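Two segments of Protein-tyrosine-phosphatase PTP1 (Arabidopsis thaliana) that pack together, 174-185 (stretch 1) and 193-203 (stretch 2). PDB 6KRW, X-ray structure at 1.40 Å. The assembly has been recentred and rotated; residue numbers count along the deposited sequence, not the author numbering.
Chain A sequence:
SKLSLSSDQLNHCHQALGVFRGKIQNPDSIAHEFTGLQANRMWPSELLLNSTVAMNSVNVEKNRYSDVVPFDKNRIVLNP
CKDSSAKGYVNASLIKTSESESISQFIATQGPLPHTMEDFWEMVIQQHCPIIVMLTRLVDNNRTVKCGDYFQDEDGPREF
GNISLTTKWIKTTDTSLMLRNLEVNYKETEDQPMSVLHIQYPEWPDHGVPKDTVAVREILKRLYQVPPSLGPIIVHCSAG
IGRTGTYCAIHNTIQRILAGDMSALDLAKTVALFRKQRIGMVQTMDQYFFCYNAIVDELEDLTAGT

Stretch 1 (174-185) DTSLMLRNLEVN
Stretch 2 193-203: PMSVLHIQYPE

The two stretches form an antiparallel β-ladder, knit by backbone hydrogen bonds and reinforced on one face by a hydrated polar cluster. Strands 178-185 and 194-200, extended throughout (phi -82 to -165°, psi 111 to 165°), run at 148° with axes 4.7 Å apart at closest approach; 996 Å² is buried. Register is set by Leu 179 opposite Ile 199 (CA-CA 4.9 Å), with paired numbers summing to 378. Met 178/Gln 200, Arg 180/His 198, Leu 182/Val 196 and Val 184/Met 194 each exchange two N-to-O hydrogen bonds of 2.8-3.0 Å, at N-H...O angles of 160-173°. Their side chains share one face. There Arg 180 (m, t, t, chi4 88°) brings NH1 3.3 Å from Gln 200 OE1, a hydrogen bond lying near the guanidinium plane; Gln 200 is t, t, chi3 14°. Water 1 accepts from Arg 180 NH1 (2.6 Å), donates to Met 178 O (2.8 Å) and hydrogen-bonds His 198 ND1 (2.8 Å; His 198 chi1 t, chi2 -84°), so buried polar groups find partners. Farther along, Val 184 CG1 (chi1 p) meets Val 196 CG2 (chi1 t) at 4.3 Å. On the other face, Leu 179 (m, t) sets CD2 3.9 Å from Ile 199 CG1 (m, t), an apolar contact between buried residues.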

# COMPACT_ATOMS: atom_id res chain seq x y z
N ASP A 174 -20.22 -2.53 5.78
CA ASP A 174 -21.01 -1.32 6.12
C ASP A 174 -20.22 -0.03 5.79
O ASP A 174 -20.84 1.01 5.61
CB ASP A 174 -21.39 -1.30 7.61
CG ASP A 174 -22.27 -2.46 8.05
OD1 ASP A 174 -23.06 -2.95 7.22
OD2 ASP A 174 -22.18 -2.85 9.22
N THR A 175 -18.89 -0.10 5.74
CA THR A 175 -17.99 1.07 5.57
C THR A 175 -17.57 1.28 4.10
O THR A 175 -16.66 2.08 3.90
CB THR A 175 -16.76 0.89 6.47
OG1 THR A 175 -16.19 -0.39 6.20
CG2 THR A 175 -17.12 0.94 7.94
N SER A 176 -18.21 0.60 3.15
CA SER A 176 -18.04 0.69 1.67
C SER A 176 -16.86 -0.14 1.17
O SER A 176 -16.59 -0.02 -0.02
CB SER A 176 -17.99 2.10 1.09
OG SER A 176 -18.91 2.96 1.73
N LEU A 177 -16.25 -0.99 1.98
CA LEU A 177 -15.18 -1.85 1.41
C LEU A 177 -15.82 -2.94 0.55
O LEU A 177 -16.88 -3.39 0.90
CB LEU A 177 -14.39 -2.47 2.55
CG LEU A 177 -13.67 -1.48 3.46
CD1 LEU A 177 -12.91 -2.26 4.53
CD2 LEU A 177 -12.70 -0.59 2.66
N MET A 178 -15.12 -3.35 -0.50
CA MET A 178 -15.46 -4.52 -1.36
C MET A 178 -14.40 -5.58 -1.16
O MET A 178 -13.19 -5.25 -1.36
CB MET A 178 -15.56 -4.11 -2.82
CG MET A 178 -16.86 -3.45 -3.17
SD MET A 178 -16.83 -2.78 -4.84
CE MET A 178 -15.81 -1.32 -4.59
N LEU A 179 -14.78 -6.71 -0.60
CA LEU A 179 -13.92 -7.86 -0.31
C LEU A 179 -14.10 -8.92 -1.39
O LEU A 179 -15.17 -9.42 -1.47
CB LEU A 179 -14.19 -8.39 1.09
CG LEU A 179 -14.31 -7.34 2.19
CD1 LEU A 179 -14.71 -8.00 3.50
CD2 LEU A 179 -13.02 -6.56 2.38
N ARG A 180 -13.05 -9.23 -2.13
CA ARG A 180 -13.07 -10.28 -3.16
C ARG A 180 -12.04 -11.35 -2.82
O ARG A 180 -10.86 -11.03 -2.80
CB ARG A 180 -12.80 -9.72 -4.54
CG ARG A 180 -13.79 -8.68 -5.03
CD ARG A 180 -13.40 -8.15 -6.38
NE ARG A 180 -14.42 -7.34 -7.04
CZ ARG A 180 -14.56 -6.01 -6.90
NH1 ARG A 180 -13.79 -5.31 -6.09
NH2 ARG A 180 -15.51 -5.39 -7.58
N ASN A 181 -12.51 -12.55 -2.56
CA ASN A 181 -11.64 -13.74 -2.41
C ASN A 181 -11.32 -14.25 -3.81
O ASN A 181 -12.23 -14.77 -4.52
CB ASN A 181 -12.33 -14.81 -1.57
CG ASN A 181 -11.37 -15.89 -1.11
OD1 ASN A 181 -10.89 -16.69 -1.91
ND2 ASN A 181 -11.11 -15.92 0.19
N LEU A 182 -10.05 -14.09 -4.20
CA LEU A 182 -9.61 -14.40 -5.57
C LEU A 182 -8.74 -15.64 -5.54
O LEU A 182 -8.07 -15.92 -4.53
CB LEU A 182 -8.80 -13.23 -6.13
CG LEU A 182 -9.54 -11.90 -6.24
CD1 LEU A 182 -8.64 -10.83 -6.85
CD2 LEU A 182 -10.84 -12.10 -7.02
N GLU A 183 -8.74 -16.34 -6.66
CA GLU A 183 -7.95 -17.55 -6.87
C GLU A 183 -7.16 -17.34 -8.15
O GLU A 183 -7.78 -17.10 -9.20
CB GLU A 183 -8.88 -18.74 -6.97
CG GLU A 183 -8.23 -19.99 -7.51
CD GLU A 183 -9.21 -21.15 -7.64
OE1 GLU A 183 -10.01 -21.35 -6.69
OE2 GLU A 183 -9.18 -21.83 -8.68
N VAL A 184 -5.84 -17.42 -8.05
CA VAL A 184 -4.94 -17.19 -9.21
C VAL A 184 -4.03 -18.40 -9.35
O VAL A 184 -3.62 -18.98 -8.33
CB VAL A 184 -4.17 -15.86 -9.03
CG1 VAL A 184 -3.16 -15.94 -7.89
CG2 VAL A 184 -3.50 -15.45 -10.32
N ASN A 185 -3.72 -18.77 -10.58
CA ASN A 185 -2.76 -19.87 -10.82
C ASN A 185 -2.30 -19.85 -12.28
O ASN A 185 -2.94 -19.17 -13.11
CB ASN A 185 -3.35 -21.24 -10.45
CG ASN A 185 -4.55 -21.61 -11.29
OD1 ASN A 185 -5.63 -21.05 -11.13
ND2 ASN A 185 -4.36 -22.57 -12.19
N PRO A 193 -4.22 -23.82 -6.57
CA PRO A 193 -4.11 -22.39 -6.88
C PRO A 193 -3.92 -21.56 -5.61
O PRO A 193 -4.10 -22.05 -4.51
CB PRO A 193 -5.45 -22.07 -7.56
CG PRO A 193 -6.40 -23.08 -6.98
CD PRO A 193 -5.59 -24.34 -6.77
N MET A 194 -3.55 -20.30 -5.80
CA MET A 194 -3.22 -19.38 -4.69
C MET A 194 -4.41 -18.45 -4.39
O MET A 194 -5.01 -17.90 -5.33
CB MET A 194 -2.00 -18.55 -5.07
CG MET A 194 -1.67 -17.50 -4.07
SD MET A 194 -0.11 -16.74 -4.56
CE MET A 194 -0.38 -15.05 -4.03
N SER A 195 -4.73 -18.30 -3.11
CA SER A 195 -5.84 -17.43 -2.64
C SER A 195 -5.31 -16.05 -2.29
O SER A 195 -4.34 -15.95 -1.55
CB SER A 195 -6.57 -18.06 -1.48
OG SER A 195 -7.19 -19.26 -1.89
N VAL A 196 -5.97 -15.02 -2.80
CA VAL A 196 -5.61 -13.61 -2.51
C VAL A 196 -6.87 -12.87 -2.08
O VAL A 196 -7.85 -12.90 -2.85
CB VAL A 196 -4.99 -12.96 -3.75
CG1 VAL A 196 -4.67 -11.50 -3.47
CG2 VAL A 196 -3.77 -13.73 -4.22
N LEU A 197 -6.83 -12.22 -0.93
CA LEU A 197 -7.94 -11.31 -0.53
C LEU A 197 -7.67 -9.92 -1.11
O LEU A 197 -6.62 -9.30 -0.81
CB LEU A 197 -8.10 -11.24 0.98
CG LEU A 197 -9.26 -10.36 1.46
CD1 LEU A 197 -10.60 -10.91 1.00
CD2 LEU A 197 -9.21 -10.20 2.97
N HIS A 198 -8.59 -9.47 -1.95
CA HIS A 198 -8.59 -8.14 -2.59
C HIS A 198 -9.55 -7.24 -1.84
O HIS A 198 -10.75 -7.58 -1.72
CB HIS A 198 -8.90 -8.29 -4.07
CG HIS A 198 -8.79 -7.05 -4.89
ND1 HIS A 198 -9.80 -6.12 -5.01
CD2 HIS A 198 -7.77 -6.62 -5.68
CE1 HIS A 198 -9.45 -5.18 -5.86
NE2 HIS A 198 -8.17 -5.45 -6.26
N ILE A 199 -9.04 -6.12 -1.37
CA ILE A 199 -9.83 -5.11 -0.61
C ILE A 199 -9.84 -3.82 -1.41
O ILE A 199 -8.77 -3.23 -1.58
CB ILE A 199 -9.30 -4.93 0.82
CG1 ILE A 199 -9.17 -6.25 1.57
CG2 ILE A 199 -10.15 -3.94 1.58
CD1 ILE A 199 -8.49 -6.12 2.92
N GLN A 200 -11.00 -3.40 -1.87
CA GLN A 200 -11.13 -2.14 -2.62
C GLN A 200 -11.90 -1.09 -1.82
O GLN A 200 -13.00 -1.42 -1.32
CB GLN A 200 -11.79 -2.36 -3.98
CG GLN A 200 -11.87 -1.05 -4.76
CD GLN A 200 -12.58 -1.12 -6.08
OE1 GLN A 200 -13.28 -2.09 -6.39
NE2 GLN A 200 -12.44 -0.06 -6.85
N TYR A 201 -11.38 0.13 -1.77
CA TYR A 201 -11.98 1.31 -1.12
C TYR A 201 -12.20 2.43 -2.16
O TYR A 201 -11.26 3.10 -2.52
CB TYR A 201 -11.10 1.77 0.04
CG TYR A 201 -11.66 2.95 0.79
CD1 TYR A 201 -13.02 3.08 1.02
CD2 TYR A 201 -10.82 3.91 1.31
CE1 TYR A 201 -13.54 4.17 1.71
CE2 TYR A 201 -11.32 4.99 2.02
CZ TYR A 201 -12.67 5.12 2.23
OH TYR A 201 -13.12 6.20 2.93
N PRO A 202 -13.44 2.70 -2.76
CA PRO A 202 -13.71 3.76 -3.83
C PRO A 202 -14.02 5.18 -3.32
O PRO A 202 -14.21 6.05 -4.15
CB PRO A 202 -14.94 3.14 -4.52
CG PRO A 202 -15.70 2.48 -3.38
CD PRO A 202 -14.63 1.88 -2.50
N GLU A 203 -13.85 5.42 -2.02
CA GLU A 203 -14.27 6.76 -1.54
C GLU A 203 -13.05 7.52 -1.00
O GLU A 203 -13.18 8.31 -0.08
CB GLU A 203 -15.38 6.64 -0.51
CG GLU A 203 -16.68 6.15 -1.13
CD GLU A 203 -17.11 6.86 -2.42
OE1 GLU A 203 -17.45 6.15 -3.40
OE2 GLU A 203 -17.14 8.12 -2.46
O HOH W 1 -12.39 -5.94 -3.95
O HOH W 2 -15.22 -2.17 -8.74